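Local structure of uncharacterized protein (Cricetid herpesvirus 2, 4ZKQ) at residues P119-V124 against M132-F137; F295-F300 against Y388-E393. The protein probably acts as a viral decoy receptor that binds host chemokines. All coordinates share one frame; numbering follows the deposited sequence.

Interaction 1. Residues P119-V124 against M132-F137; sequences PQFVTV and MQRLFF
Phe-121 and Phe-136 are directly across from each other as a non-hydrogen-bonded pair of an antiparallel beta hairpin. The tight part lies here. Phe-136 CB sits over the centre of the Phe-121 ring, a CH-pi contact of 3.7 Å to the centroid. Phe-136 CG lies between its backbone N and carbonyl carbon (chi1 62°). This leads its ring away and leaves CB over the Phe-121 face. Pro-119 CG touches the Phe-136 ring at CD1 (3.7 Å). On the other face of the sheet, Val-124 CG2 meets Leu-135 CD1, and Val-122 CG1 meets the edge of the Phe-137 ring. There the exposed Gln-120 lies along the buried Phe-137 ring, its CB over the face.

The solvent side, on the face of Phe-121, is looser. The partly exposed Arg-134 crosses Phe-121 and the exposed Thr-123 at about a right angle. Its NH1 donates to Thr-123 OG1 (2.9 Å). Phe-121 CB sits over one guanidinium face, 3.5 Å above the plane, toward the rim.

Six backbone hydrogen bonds join the strands. The chemistry implies a hairpin held by its backbone, with apolar contacts on both faces. Arg-134, on the inner strand, joins Thr-123 of the edge strand to Glu-104 through an NE salt bridge.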
loop_
_atom_site.group_PDB
_atom_site.type_symbol
_atom_site.label_atom_id
_atom_site.label_comp_id
_atom_site.label_asym_id
_atom_site.label_seq_id
_atom_site.Cartn_x
_atom_site.Cartn_y
_atom_site.Cartn_z
ATOM N N PRO A 119 7.095 4.025 20.686
ATOM C CA PRO A 119 5.994 4.789 20.087
ATOM C C PRO A 119 5.193 5.528 21.137
ATOM O O PRO A 119 5.278 5.207 22.323
ATOM C CB PRO A 119 5.139 3.716 19.399
ATOM C CG PRO A 119 5.433 2.459 20.137
ATOM C CD PRO A 119 6.874 2.570 20.574
ATOM N N GLN A 120 4.435 6.524 20.704
ATOM C CA GLN A 120 3.601 7.288 21.608
ATOM C C GLN A 120 2.383 6.457 21.992
ATOM O O GLN A 120 1.733 5.876 21.124
ATOM C CB GLN A 120 3.183 8.592 20.951
ATOM C CG GLN A 120 2.400 9.506 21.848
ATOM C CD GLN A 120 2.189 10.863 21.228
ATOM O OE1 GLN A 120 2.862 11.233 20.261
ATOM N NE2 GLN A 120 1.245 11.611 21.770
ATOM N N PHE A 121 2.096 6.380 23.290
ATOM C CA PHE A 121 0.951 5.614 23.785
ATOM C C PHE A 121 -0.198 6.525 24.181
ATOM O O PHE A 121 0.013 7.636 24.665
ATOM C CB PHE A 121 1.345 4.753 24.987
ATOM C CG PHE A 121 2.013 3.460 24.618
ATOM C CD1 PHE A 121 3.327 3.441 24.197
ATOM C CD2 PHE A 121 1.325 2.260 24.700
ATOM C CE1 PHE A 121 3.945 2.257 23.861
ATOM C CE2 PHE A 121 1.936 1.073 24.364
ATOM C CZ PHE A 121 3.251 1.071 23.944
ATOM N N VAL A 122 -1.417 6.040 23.962
ATOM C CA VAL A 122 -2.624 6.736 24.380
ATOM C C VAL A 122 -3.634 5.730 24.903
ATOM O O VAL A 122 -3.530 4.534 24.628
ATOM C CB VAL A 122 -3.276 7.535 23.234
ATOM C CG1 VAL A 122 -2.411 8.717 22.842
ATOM C CG2 VAL A 122 -3.544 6.633 22.027
ATOM N N THR A 123 -4.600 6.223 25.665
ATOM C CA THR A 123 -5.759 5.434 26.039
ATOM C C THR A 123 -6.965 6.070 25.380
ATOM O O THR A 123 -7.124 7.292 25.423
ATOM C CB THR A 123 -5.950 5.366 27.565
ATOM O OG1 THR A 123 -4.770 4.818 28.164
ATOM C CG2 THR A 123 -7.150 4.496 27.921
ATOM N N VAL A 124 -7.796 5.249 24.745
ATOM C CA VAL A 124 -9.028 5.731 24.129
ATOM C C VAL A 124 -10.200 4.874 24.594
ATOM O O VAL A 124 -10.011 3.737 25.027
ATOM C CB VAL A 124 -8.959 5.703 22.583
ATOM C CG1 VAL A 124 -7.856 6.625 22.068
ATOM C CG2 VAL A 124 -8.753 4.282 22.081
ATOM N N MET A 132 -12.157 0.484 27.542
ATOM C CA MET A 132 -10.928 1.252 27.383
ATOM C C MET A 132 -9.933 0.452 26.552
ATOM O O MET A 132 -9.942 -0.778 26.582
ATOM C CB MET A 132 -10.317 1.598 28.743
ATOM C CG MET A 132 -11.171 2.515 29.604
ATOM S SD MET A 132 -11.464 4.118 28.837
ATOM C CE MET A 132 -13.227 4.041 28.607
ATOM N N GLN A 133 -9.083 1.154 25.810
ATOM C CA GLN A 133 -8.057 0.505 25.001
ATOM C C GLN A 133 -6.747 1.268 25.057
ATOM O O GLN A 133 -6.726 2.493 24.984
ATOM C CB GLN A 133 -8.511 0.380 23.551
ATOM C CG GLN A 133 -9.774 -0.440 23.367
ATOM C CD GLN A 133 -10.116 -0.644 21.906
ATOM O OE1 GLN A 133 -9.917 0.250 21.083
ATOM N NE2 GLN A 133 -10.624 -1.826 21.574
ATOM N N ARG A 134 -5.660 0.521 25.192
ATOM C CA ARG A 134 -4.322 1.079 25.151
ATOM C C ARG A 134 -3.760 0.922 23.738
ATOM O O ARG A 134 -3.614 -0.199 23.244
ATOM C CB ARG A 134 -3.431 0.379 26.175
ATOM C CG ARG A 134 -2.131 1.088 26.475
ATOM C CD ARG A 134 -2.362 2.374 27.261
ATOM N NE ARG A 134 -1.096 2.951 27.697
ATOM C CZ ARG A 134 -0.892 4.236 27.963
ATOM N NH1 ARG A 134 -1.876 5.117 27.839
ATOM N NH2 ARG A 134 0.308 4.638 28.355
ATOM N N LEU A 135 -3.462 2.046 23.090
ATOM C CA LEU A 135 -2.926 2.038 21.732
ATOM C C LEU A 135 -1.556 2.696 21.665
ATOM O O LEU A 135 -1.261 3.597 22.450
ATOM C CB LEU A 135 -3.866 2.770 20.777
ATOM C CG LEU A 135 -5.314 2.291 20.699
ATOM C CD1 LEU A 135 -6.107 3.187 19.768
ATOM C CD2 LEU A 135 -5.386 0.851 20.243
ATOM N N PHE A 136 -0.733 2.258 20.715
ATOM C CA PHE A 136 0.503 2.967 20.401
ATOM C C PHE A 136 0.476 3.395 18.935
ATOM O O PHE A 136 -0.182 2.760 18.111
ATOM C CB PHE A 136 1.739 2.106 20.700
ATOM C CG PHE A 136 1.827 0.827 19.898
ATOM C CD1 PHE A 136 2.442 0.807 18.655
ATOM C CD2 PHE A 136 1.338 -0.363 20.414
ATOM C CE1 PHE A 136 2.541 -0.370 17.931
ATOM C CE2 PHE A 136 1.423 -1.542 19.695
ATOM C CZ PHE A 136 2.033 -1.547 18.455
ATOM N N PHE A 137 1.165 4.483 18.610
ATOM C CA PHE A 137 1.213 4.925 17.220
ATOM C C PHE A 137 2.499 5.636 16.828
ATOM O O PHE A 137 3.270 6.096 17.677
ATOM C CB PHE A 137 0.011 5.833 16.917
ATOM C CG PHE A 137 0.051 7.163 17.624
ATOM C CD1 PHE A 137 -0.505 7.309 18.882
ATOM C CD2 PHE A 137 0.625 8.273 17.016
ATOM C CE1 PHE A 137 -0.477 8.535 19.532
ATOM C CE2 PHE A 137 0.654 9.505 17.666
ATOM C CZ PHE A 137 0.100 9.627 18.925
#

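Interaction 2. Residues F295-F300 against Y388-E393; sequences FYTDLF and YSEGRE
Residues 295-300 and 388-393 run roughly antiparallel, their end-to-end directions 160° apart, but they do not pair as strands. The CA atoms of Phe-295 and Arg-392 are 10.0 Å apart, and those of Leu-299 and Tyr-388 are 6.9 Å apart. Side chains make the contact.

Arg-392 reaches across to Phe-295. Its chain is extended from CG to NE, and chi4 of -92° sets CZ to one side of that line. The guanidinium lies flat over one face of the Phe-295 ring, with planes 23° apart. CZ is 3.7 Å from the ring centroid, a cation-pi contact. NE is offset toward the rim, while CD makes a CH-pi contact nearer the centre. Tyr-222 adds a second cation-pi partner.

The contact joins two beta sheets. Residues 295-296 end strand 290-296 of a four-stranded antiparallel sheet. Strand 388-395 belongs to a larger mixed sheet, next to strand 206-223. Past the end of strand 290-296 comes an ST turn, in which Leu-299 N donates to Thr-297 OG1 (3.0 Å).

The same hydroxyl donates to Glu-390 OE2 at 2.6 Å, on the syn side, somewhat out of the carboxylate plane. Thr-297 OG1 is anti to its backbone N, and this turns it to Glu-390. The other carboxylate oxygen, OE1, takes a salt bridge from Arg-392 NH2 (2.9 Å), which comes from above the carboxylate plane. Thus the two residues of strand 388-395 position each other. A water also accepts from Arg-392 NH2 and donates to Tyr-296 O. Asp-298 OD1 comes within 4.0 Å of Glu-390 OE2. Arg-220 lies near both acids in long, weak ion pairs and may ease their repulsion. At the far end, Leu-299 CD1 packs on Tyr-388 CB (3.6 Å).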
loop_
_atom_site.group_PDB
_atom_site.type_symbol
_atom_site.label_atom_id
_atom_site.label_comp_id
_atom_site.label_asym_id
_atom_site.label_seq_id
_atom_site.Cartn_x
_atom_site.Cartn_y
_atom_site.Cartn_z
ATOM N N PHE A 295 -12.319 1.364 -22.638
ATOM C CA PHE A 295 -12.214 -0.085 -22.600
ATOM C C PHE A 295 -13.456 -0.662 -21.946
ATOM O O PHE A 295 -14.143 0.014 -21.175
ATOM C CB PHE A 295 -10.958 -0.530 -21.846
ATOM C CG PHE A 295 -10.873 -0.002 -20.436
ATOM C CD1 PHE A 295 -11.450 -0.694 -19.384
ATOM C CD2 PHE A 295 -10.207 1.177 -20.165
ATOM C CE1 PHE A 295 -11.369 -0.211 -18.089
ATOM C CE2 PHE A 295 -10.124 1.668 -18.876
ATOM C CZ PHE A 295 -10.704 0.971 -17.838
ATOM N N TYR A 296 -13.743 -1.912 -22.283
ATOM C CA TYR A 296 -14.812 -2.669 -21.652
ATOM C C TYR A 296 -14.262 -3.395 -20.429
ATOM O O TYR A 296 -13.107 -3.829 -20.421
ATOM C CB TYR A 296 -15.418 -3.663 -22.650
ATOM C CG TYR A 296 -16.170 -4.820 -22.021
ATOM C CD1 TYR A 296 -15.508 -5.981 -21.634
ATOM C CD2 TYR A 296 -17.546 -4.759 -21.831
ATOM C CE1 TYR A 296 -16.190 -7.039 -21.064
ATOM C CE2 TYR A 296 -18.238 -5.815 -21.264
ATOM C CZ TYR A 296 -17.555 -6.951 -20.881
ATOM O OH TYR A 296 -18.235 -8.006 -20.315
ATOM N N THR A 297 -15.085 -3.522 -19.396
ATOM C CA THR A 297 -14.712 -4.302 -18.222
ATOM C C THR A 297 -15.948 -4.885 -17.548
ATOM O O THR A 297 -17.008 -4.260 -17.545
ATOM C CB THR A 297 -13.927 -3.445 -17.199
ATOM O OG1 THR A 297 -13.671 -4.217 -16.020
ATOM C CG2 THR A 297 -14.709 -2.198 -16.824
ATOM N N ASP A 298 -15.805 -6.086 -16.992
ATOM C CA ASP A 298 -16.868 -6.712 -16.212
ATOM C C ASP A 298 -16.629 -6.499 -14.722
ATOM O O ASP A 298 -17.255 -7.146 -13.892
ATOM C CB ASP A 298 -16.951 -8.211 -16.515
ATOM C CG ASP A 298 -15.682 -8.955 -16.138
ATOM O OD1 ASP A 298 -14.611 -8.314 -16.067
ATOM O OD2 ASP A 298 -15.754 -10.180 -15.914
ATOM N N LEU A 299 -15.721 -5.587 -14.393
ATOM C CA LEU A 299 -15.302 -5.395 -13.014
ATOM C C LEU A 299 -16.472 -5.047 -12.100
ATOM O O LEU A 299 -16.554 -5.542 -10.978
ATOM C CB LEU A 299 -14.234 -4.299 -12.931
ATOM C CG LEU A 299 -13.745 -3.971 -11.521
ATOM C CD1 LEU A 299 -12.977 -5.151 -10.943
ATOM C CD2 LEU A 299 -12.897 -2.712 -11.530
ATOM N N PHE A 300 -17.376 -4.196 -12.572
ATOM C CA PHE A 300 -18.446 -3.711 -11.712
ATOM C C PHE A 300 -19.497 -4.784 -11.439
ATOM O O PHE A 300 -20.359 -4.599 -10.582
ATOM C CB PHE A 300 -19.087 -2.465 -12.323
ATOM C CG PHE A 300 -18.184 -1.272 -12.314
ATOM C CD1 PHE A 300 -18.142 -0.429 -11.220
ATOM C CD2 PHE A 300 -17.353 -1.008 -13.386
ATOM C CE1 PHE A 300 -17.298 0.662 -11.203
ATOM C CE2 PHE A 300 -16.509 0.084 -13.374
ATOM C CZ PHE A 300 -16.482 0.919 -12.280
ATOM N N TYR A 388 -11.393 -8.669 -7.425
ATOM C CA TYR A 388 -10.787 -8.445 -8.748
ATOM C C TYR A 388 -10.022 -7.133 -8.800
ATOM O O TYR A 388 -10.446 -6.139 -8.207
ATOM C CB TYR A 388 -11.843 -8.408 -9.852
ATOM C CG TYR A 388 -12.455 -9.725 -10.238
ATOM C CD1 TYR A 388 -13.422 -10.320 -9.444
ATOM C CD2 TYR A 388 -12.101 -10.353 -11.425
ATOM C CE1 TYR A 388 -14.005 -11.516 -9.806
ATOM C CE2 TYR A 388 -12.676 -11.548 -11.798
ATOM C CZ TYR A 388 -13.628 -12.127 -10.985
ATOM O OH TYR A 388 -14.202 -13.318 -11.352
ATOM N N SER A 389 -8.911 -7.130 -9.536
ATOM C CA SER A 389 -8.202 -5.897 -9.842
ATOM C C SER A 389 -7.750 -5.895 -11.290
ATOM O O SER A 389 -7.347 -6.927 -11.832
ATOM C CB SER A 389 -6.997 -5.699 -8.922
ATOM O OG SER A 389 -6.046 -6.730 -9.097
ATOM N N GLU A 390 -7.854 -4.724 -11.906
ATOM C CA GLU A 390 -7.426 -4.495 -13.284
ATOM C C GLU A 390 -6.469 -3.328 -13.306
ATOM O O GLU A 390 -6.843 -2.223 -12.917
ATOM C CB GLU A 390 -8.611 -4.179 -14.202
ATOM C CG GLU A 390 -9.462 -5.358 -14.590
ATOM C CD GLU A 390 -10.663 -4.943 -15.417
ATOM O OE1 GLU A 390 -10.694 -3.783 -15.884
ATOM O OE2 GLU A 390 -11.578 -5.769 -15.599
ATOM N N GLY A 391 -5.242 -3.572 -13.754
ATOM C CA GLY A 391 -4.283 -2.508 -13.982
ATOM C C GLY A 391 -4.121 -2.267 -15.470
ATOM O O GLY A 391 -4.157 -3.208 -16.268
ATOM N N ARG A 392 -3.962 -1.002 -15.841
ATOM C CA ARG A 392 -3.816 -0.617 -17.237
ATOM C C ARG A 392 -2.743 0.443 -17.382
ATOM O O ARG A 392 -2.841 1.523 -16.801
ATOM C CB ARG A 392 -5.146 -0.109 -17.797
ATOM C CG ARG A 392 -6.209 -1.179 -17.805
ATOM C CD ARG A 392 -7.504 -0.726 -18.433
ATOM N NE ARG A 392 -8.566 -1.699 -18.185
ATOM C CZ ARG A 392 -8.881 -2.707 -18.995
ATOM N NH1 ARG A 392 -8.225 -2.897 -20.134
ATOM N NH2 ARG A 392 -9.863 -3.530 -18.660
ATOM N N GLU A 393 -1.705 0.111 -18.141
ATOM C CA GLU A 393 -0.625 1.041 -18.425
ATOM C C GLU A 393 -0.916 1.758 -19.731
ATOM O O GLU A 393 -1.406 1.149 -20.688
ATOM C CB GLU A 393 0.722 0.308 -18.498
ATOM C CG GLU A 393 1.171 -0.284 -17.169
ATOM C CD GLU A 393 2.496 -1.022 -17.247
ATOM O OE1 GLU A 393 3.272 -0.784 -18.199
ATOM O OE2 GLU A 393 2.760 -1.845 -16.348
HETATM O O HOH W 1 -11.137 -6.036 -20.219
#

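How the interactions relate
Interaction 1 and interaction 2 lie on opposite sides of the chain's centre. Their centres are about 40 Å apart and they do not touch. They share no strand. Interaction 1 joins neighbours in sequence, at the edge of one sheet, and is partly open to solvent. Interaction 2 is buried and links two different sheets across 87 intervening residues. The chemistry follows the place. At the sheet edge, main-chain bonds do most of the joining and the arginine is partly exposed. In the buried contact no backbone bonds cross, and side-chain charge, an aromatic face and a water carry the contact.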